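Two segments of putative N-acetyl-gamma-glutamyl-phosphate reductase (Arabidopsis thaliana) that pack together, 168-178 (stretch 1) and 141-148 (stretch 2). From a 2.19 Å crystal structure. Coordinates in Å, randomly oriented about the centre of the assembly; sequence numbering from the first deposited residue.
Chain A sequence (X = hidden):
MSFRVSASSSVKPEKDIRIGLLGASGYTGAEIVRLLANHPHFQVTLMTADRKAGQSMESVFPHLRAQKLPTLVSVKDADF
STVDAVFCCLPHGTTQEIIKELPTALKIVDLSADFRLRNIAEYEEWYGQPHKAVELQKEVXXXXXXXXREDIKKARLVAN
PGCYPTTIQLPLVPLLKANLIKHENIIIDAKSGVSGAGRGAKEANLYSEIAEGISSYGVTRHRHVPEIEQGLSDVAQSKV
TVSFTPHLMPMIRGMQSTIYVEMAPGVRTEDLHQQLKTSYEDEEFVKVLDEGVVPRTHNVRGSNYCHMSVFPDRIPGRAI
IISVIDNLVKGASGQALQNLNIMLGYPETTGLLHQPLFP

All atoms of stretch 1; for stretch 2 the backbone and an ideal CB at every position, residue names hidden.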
ATOM      1  N   ILE A 168      -8.488 -19.299  14.960  1.00 27.49           N
ATOM      2  CA  ILE A 168      -9.069 -20.596  14.621  1.00 25.71           C
ATOM      3  C   ILE A 168      -9.808 -21.283  15.774  1.00 26.79           C
ATOM      4  O   ILE A 168     -10.921 -21.783  15.595  1.00 25.70           O
ATOM      5  CB  ILE A 168      -7.980 -21.553  14.083  1.00 26.43           C
ATOM      6  CG1 ILE A 168      -7.367 -20.970  12.809  1.00 28.28           C
ATOM      7  CG2 ILE A 168      -8.580 -22.924  13.780  1.00 25.24           C
ATOM      8  CD1 ILE A 168      -6.079 -21.641  12.404  1.00 28.99           C
ATOM      9  N   GLN A 169      -9.193 -21.304  16.950  1.00 25.64           N
ATOM     10  CA  GLN A 169      -9.802 -21.960  18.097  1.00 27.51           C
ATOM     11  C   GLN A 169     -11.033 -21.256  18.652  1.00 27.45           C
ATOM     12  O   GLN A 169     -11.969 -21.913  19.088  1.00 27.58           O
ATOM     13  CB  GLN A 169      -8.764 -22.153  19.206  1.00 27.59           C
ATOM     14  CG  GLN A 169      -7.599 -23.002  18.763  1.00 26.87           C
ATOM     15  CD  GLN A 169      -6.530 -23.094  19.815  1.00 30.05           C
ATOM     16  OE1 GLN A 169      -6.678 -23.815  20.811  1.00 30.87           O
ATOM     17  NE2 GLN A 169      -5.443 -22.347  19.615  1.00 27.69           N
ATOM     18  N   LEU A 170     -11.048 -19.928  18.644  1.00 27.51           N
ATOM     19  CA  LEU A 170     -12.210 -19.215  19.173  1.00 27.30           C
ATOM     20  C   LEU A 170     -13.508 -19.697  18.506  1.00 28.27           C
ATOM     21  O   LEU A 170     -14.497 -19.964  19.188  1.00 26.39           O
ATOM     22  CB  LEU A 170     -12.036 -17.699  19.009  1.00 27.54           C
ATOM     23  CG  LEU A 170     -11.112 -17.058  20.050  1.00 24.99           C
ATOM     24  CD1 LEU A 170     -10.926 -15.580  19.742  1.00 25.42           C
ATOM     25  CD2 LEU A 170     -11.702 -17.256  21.438  1.00 24.86           C
ATOM     26  N   PRO A 171     -13.523 -19.805  17.165  1.00 29.43           N
ATOM     27  CA  PRO A 171     -14.748 -20.273  16.513  1.00 29.32           C
ATOM     28  C   PRO A 171     -14.976 -21.787  16.598  1.00 31.01           C
ATOM     29  O   PRO A 171     -16.086 -22.238  16.866  1.00 31.04           O
ATOM     30  CB  PRO A 171     -14.565 -19.812  15.065  1.00 29.98           C
ATOM     31  CG  PRO A 171     -13.083 -19.827  14.896  1.00 28.59           C
ATOM     32  CD  PRO A 171     -12.626 -19.182  16.176  1.00 27.97           C
ATOM     33  N   LEU A 172     -13.920 -22.568  16.385  1.00 31.07           N
ATOM     34  CA  LEU A 172     -14.043 -24.021  16.376  1.00 29.80           C
ATOM     35  C   LEU A 172     -14.238 -24.753  17.696  1.00 30.76           C
ATOM     36  O   LEU A 172     -14.951 -25.763  17.741  1.00 29.31           O
ATOM     37  CB  LEU A 172     -12.852 -24.639  15.640  1.00 27.75           C
ATOM     38  CG  LEU A 172     -12.642 -24.184  14.192  1.00 29.47           C
ATOM     39  CD1 LEU A 172     -11.587 -25.065  13.535  1.00 27.33           C
ATOM     40  CD2 LEU A 172     -13.969 -24.258  13.423  1.00 26.89           C
ATOM     41  N   VAL A 173     -13.614 -24.272  18.766  1.00 31.17           N
ATOM     42  CA  VAL A 173     -13.741 -24.954  20.052  1.00 32.09           C
ATOM     43  C   VAL A 173     -15.193 -25.128  20.485  1.00 32.36           C
ATOM     44  O   VAL A 173     -15.619 -26.241  20.781  1.00 33.58           O
ATOM     45  CB  VAL A 173     -12.938 -24.231  21.151  1.00 32.12           C
ATOM     46  CG1 VAL A 173     -13.223 -24.863  22.498  1.00 31.05           C
ATOM     47  CG2 VAL A 173     -11.450 -24.316  20.829  1.00 30.41           C
ATOM     48  N   PRO A 174     -15.975 -24.038  20.522  1.00 33.10           N
ATOM     49  CA  PRO A 174     -17.385 -24.126  20.923  1.00 32.74           C
ATOM     50  C   PRO A 174     -18.185 -25.072  20.020  1.00 32.92           C
ATOM     51  O   PRO A 174     -19.043 -25.815  20.492  1.00 30.77           O
ATOM     52  CB  PRO A 174     -17.872 -22.687  20.789  1.00 32.92           C
ATOM     53  CG  PRO A 174     -16.655 -21.898  21.078  1.00 33.29           C
ATOM     54  CD  PRO A 174     -15.588 -22.633  20.313  1.00 32.18           C
ATOM     55  N   LEU A 175     -17.904 -25.031  18.718  1.00 33.54           N
ATOM     56  CA  LEU A 175     -18.610 -25.878  17.759  1.00 32.95           C
ATOM     57  C   LEU A 175     -18.280 -27.351  17.940  1.00 34.75           C
ATOM     58  O   LEU A 175     -19.163 -28.199  17.816  1.00 36.07           O
ATOM     59  CB  LEU A 175     -18.300 -25.438  16.324  1.00 31.97           C
ATOM     60  CG  LEU A 175     -18.721 -24.002  15.961  1.00 30.66           C
ATOM     61  CD1 LEU A 175     -18.406 -23.725  14.515  1.00 31.95           C
ATOM     62  CD2 LEU A 175     -20.208 -23.802  16.213  1.00 29.81           C
ATOM     63  N   LEU A 176     -17.018 -27.660  18.232  1.00 35.92           N
ATOM     64  CA  LEU A 176     -16.604 -29.046  18.446  1.00 37.48           C
ATOM     65  C   LEU A 176     -17.168 -29.550  19.773  1.00 39.02           C
ATOM     66  O   LEU A 176     -17.624 -30.690  19.875  1.00 37.86           O
ATOM     67  CB  LEU A 176     -15.075 -29.153  18.462  1.00 36.29           C
ATOM     68  CG  LEU A 176     -14.355 -29.015  17.123  1.00 35.63           C
ATOM     69  CD1 LEU A 176     -12.861 -28.782  17.339  1.00 34.04           C
ATOM     70  CD2 LEU A 176     -14.609 -30.286  16.311  1.00 34.63           C
ATOM     71  N   LYS A 177     -17.135 -28.692  20.787  1.00 42.41           N
ATOM     72  CA  LYS A 177     -17.655 -29.043  22.107  1.00 46.38           C
ATOM     73  C   LYS A 177     -19.120 -29.435  22.029  1.00 44.77           C
ATOM     74  O   LYS A 177     -19.576 -30.335  22.736  1.00 42.97           O
ATOM     75  CB  LYS A 177     -17.533 -27.863  23.066  1.00 50.75           C
ATOM     76  CG  LYS A 177     -16.222 -27.747  23.732  1.00 59.91           C
ATOM     77  CD  LYS A 177     -16.137 -26.553  24.640  1.00 65.19           C
ATOM     78  CE  LYS A 177     -14.742 -26.506  25.223  1.00 68.80           C
ATOM     79  NZ  LYS A 177     -14.502 -25.341  26.103  1.00 72.94           N
ATOM     80  N   ALA A 178     -19.856 -28.741  21.169  1.00 43.20           N
ATOM     81  CA  ALA A 178     -21.278 -29.005  21.003  1.00 42.90           C
ATOM     82  C   ALA A 178     -21.557 -30.041  19.915  1.00 43.04           C
ATOM     83  O   ALA A 178     -22.705 -30.274  19.557  1.00 42.15           O
ATOM     84  CB  ALA A 178     -22.009 -27.702  20.690  1.00 41.44           C
ATOM     85  N   UNK A 141      -0.373 -22.747  31.640  1.00 36.63           N
ATOM     86  CA  UNK A 141      -1.748 -22.664  31.150  1.00 34.88           C
ATOM     87  C   UNK A 141      -1.788 -21.898  29.822  1.00 33.52           C
ATOM     88  O   UNK A 141      -1.209 -20.816  29.703  1.00 32.31           O
ATOM     89  CB  UNK A 141      -2.649 -21.988  32.186  1.00 34.88           C
ATOM     90  N   UNK A 142      -2.470 -22.469  28.830  1.00 32.02           N
ATOM     91  CA  UNK A 142      -2.604 -21.855  27.507  1.00 29.84           C
ATOM     92  C   UNK A 142      -3.464 -20.596  27.630  1.00 30.51           C
ATOM     93  O   UNK A 142      -4.610 -20.655  28.080  1.00 29.55           O
ATOM     94  CB  UNK A 142      -3.215 -22.836  26.504  1.00 29.84           C
ATOM     95  N   UNK A 143      -2.909 -19.463  27.211  1.00 29.91           N
ATOM     96  CA  UNK A 143      -3.613 -18.194  27.335  1.00 29.69           C
ATOM     97  C   UNK A 143      -4.733 -17.771  26.391  1.00 29.07           C
ATOM     98  O   UNK A 143      -4.838 -16.587  26.076  1.00 29.34           O
ATOM     99  CB  UNK A 143      -2.548 -17.099  27.251  1.00 29.69           C
ATOM    100  N   UNK A 144      -5.565 -18.699  25.929  1.00 28.40           N
ATOM    101  CA  UNK A 144      -6.673 -18.327  25.047  1.00 28.95           C
ATOM    102  C   UNK A 144      -7.768 -17.889  26.026  1.00 29.72           C
ATOM    103  O   UNK A 144      -8.659 -18.664  26.396  1.00 29.10           O
ATOM    104  CB  UNK A 144      -7.116 -19.467  24.127  1.00 28.95           C
ATOM    105  N   UNK A 145      -7.674 -16.629  26.438  1.00 30.41           N
ATOM    106  CA  UNK A 145      -8.561 -16.037  27.432  1.00 31.07           C
ATOM    107  C   UNK A 145     -10.034 -16.447  27.499  1.00 32.10           C
ATOM    108  O   UNK A 145     -10.477 -16.961  28.530  1.00 32.43           O
ATOM    109  CB  UNK A 145      -8.526 -14.522  27.221  1.00 31.07           C
ATOM    110  N   UNK A 146     -10.796 -16.228  26.432  1.00 32.28           N
ATOM    111  CA  UNK A 146     -12.218 -16.571  26.454  1.00 32.16           C
ATOM    112  C   UNK A 146     -12.522 -18.048  26.682  1.00 33.30           C
ATOM    113  O   UNK A 146     -13.622 -18.397  27.107  1.00 34.49           O
ATOM    114  CB  UNK A 146     -12.857 -16.137  25.133  1.00 32.16           C
ATOM    115  N   UNK A 147     -11.559 -18.917  26.407  1.00 33.44           N
ATOM    116  CA  UNK A 147     -11.762 -20.350  26.583  1.00 33.26           C
ATOM    117  C   UNK A 147     -11.235 -20.894  27.924  1.00 34.71           C
ATOM    118  O   UNK A 147     -11.917 -21.673  28.594  1.00 33.08           O
ATOM    119  CB  UNK A 147     -11.085 -21.097  25.432  1.00 33.26           C
ATOM    120  N   UNK A 148     -10.026 -20.494  28.313  1.00 35.90           N
ATOM    121  CA  UNK A 148      -9.435 -20.997  29.559  1.00 37.02           C
ATOM    122  C   UNK A 148      -9.331 -19.952  30.671  1.00 36.14           C
ATOM    123  O   UNK A 148      -8.491 -20.061  31.564  1.00 34.09           O
ATOM    124  CB  UNK A 148      -8.039 -21.553  29.269  1.00 37.02           C
TER

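Stretch 1 is helical through 177, in a helix that begins earlier in the chain, and presents Gln 169, Leu 170, Val 173 and Lys 177 to the shorter segment. Position 141 lies in a strand, with phi/psi of -114/131, and its CB finds nothing of the helix within 5.5 Å. The backbone favours a beta-branched residue without requiring one, and the deposited residue is Val 141.

Position 142 is also extended, at -68/123, but here CA-to-CB points toward the helix. The ideal CB has no atom of stretch 1 within 5.5 Å, so a small side chain would stop short. Between this position and the helix lies the carboxamide of Gln 169, which offers both a donor and an acceptor. A long side chain with a polar end would suit, whether a tyrosine, a glutamine or a charged residue. The residue is Tyr 142, whose ring spans the gap at chi1 -169° (t). Its OH accepts a hydrogen bond from NE2 of Gln 169 at 2.9 Å, with an N-H...acceptor angle of 148°. The amide nitrogen sits at the ring edge, near its plane.

At position 143 the backbone turns, with phi/psi of -78/36, and nothing of the helix comes near the ideal CB. These angles do not demand glycine, and stretch 1 sets no limit; Gly 143 is found.

Position 144 immediately precedes a helix, as its N-cap, where serine, threonine, aspartate or asparagine would be the conventional guesses. Yet its CA-to-CB points toward stretch 1, with the ideal CB 5.5 Å from OE1 of Gln 169 and the aliphatic part of that residue and Leu 170 beyond. A medium-sized apolar side chain would also suit this surface. Leu 144 takes the apolar option: its CD2 packs 3.5 Å from CB of Gln 169, and its CD1 lies 4.1 Å from CD2 of Leu 170.

Position 145, in the first turn of its own helix, points sideways and meets no atom of stretch 1 near its CB, so stretch 1 imposes little choice. It is Thr 145.

At position 146 the ideal CB is already 4.0 Å from CD2 of Leu 170. An apolar residue would suit, as would a longer polar one that lays its methylenes near the leucine. Glu 146 brings OE1 to 4.0 Å from CD2 of Leu 170, a contact without polar pairing; both carboxylate oxygens are hydrogen-bonded elsewhere in the structure.

Position 147 faces Val 173: the ideal CB of 147 is 5.2 Å from CG1 of Val 173 and 5.5 Å from NZ of Lys 177. A branched aliphatic would fill the space; an acidic residue could answer the lysine. Ile 147 places CD1 4.2 Å from CG1 of Val 173 and CG1 4.3 Å from CD2 of Leu 170, while its CG2 lies 4.2 Å from NZ of Lys 177.

Position 148 is out of reach and leaves the choice open; Leu 148 occupies it.

Stretch 2 141-148: VYGLTEIL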
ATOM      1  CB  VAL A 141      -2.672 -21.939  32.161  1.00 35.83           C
ATOM      2  CG1 VAL A 141      -4.065 -21.736  31.551  1.00 35.07           C
ATOM      3  CG2 VAL A 141      -2.770 -22.748  33.453  1.00 34.84           C
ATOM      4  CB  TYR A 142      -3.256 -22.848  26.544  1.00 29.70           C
ATOM      5  CG  TYR A 142      -3.214 -22.446  25.084  1.00 29.20           C
ATOM      6  CD1 TYR A 142      -1.996 -22.259  24.424  1.00 29.48           C
ATOM      7  CD2 TYR A 142      -4.390 -22.289  24.351  1.00 30.01           C
ATOM      8  CE1 TYR A 142      -1.955 -21.931  23.065  1.00 29.63           C
ATOM      9  CE2 TYR A 142      -4.361 -21.960  22.991  1.00 29.48           C
ATOM     10  CZ  TYR A 142      -3.141 -21.788  22.357  1.00 29.90           C
ATOM     11  OH  TYR A 142      -3.105 -21.496  21.012  1.00 29.92           O
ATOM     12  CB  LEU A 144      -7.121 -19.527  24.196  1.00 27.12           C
ATOM     13  CG  LEU A 144      -8.187 -19.222  23.130  1.00 27.14           C
ATOM     14  CD1 LEU A 144      -7.741 -18.052  22.263  1.00 24.94           C
ATOM     15  CD2 LEU A 144      -8.426 -20.459  22.269  1.00 26.38           C
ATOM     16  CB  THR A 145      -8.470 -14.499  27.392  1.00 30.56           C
ATOM     17  OG1 THR A 145      -7.122 -14.112  27.082  1.00 28.62           O
ATOM     18  CG2 THR A 145      -8.836 -13.925  28.765  1.00 31.21           C
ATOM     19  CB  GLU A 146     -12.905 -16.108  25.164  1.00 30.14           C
ATOM     20  CG  GLU A 146     -12.998 -14.601  24.991  1.00 27.41           C
ATOM     21  CD  GLU A 146     -11.652 -13.944  24.688  1.00 29.41           C
ATOM     22  OE1 GLU A 146     -10.705 -14.655  24.269  1.00 29.33           O
ATOM     23  OE2 GLU A 146     -11.545 -12.712  24.850  1.00 29.18           O
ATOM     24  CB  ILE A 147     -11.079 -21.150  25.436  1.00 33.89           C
ATOM     25  CG1 ILE A 147     -11.534 -20.626  24.067  1.00 35.06           C
ATOM     26  CG2 ILE A 147     -11.407 -22.622  25.560  1.00 32.35           C
ATOM     27  CD1 ILE A 147     -12.977 -20.896  23.729  1.00 35.48           C
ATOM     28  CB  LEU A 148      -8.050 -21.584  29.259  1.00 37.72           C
ATOM     29  CG  LEU A 148      -8.018 -22.748  28.257  1.00 40.87           C
ATOM     30  CD1 LEU A 148      -6.590 -23.133  27.921  1.00 40.77           C
ATOM     31  CD2 LEU A 148      -8.751 -23.936  28.850  1.00 42.39           C
TER
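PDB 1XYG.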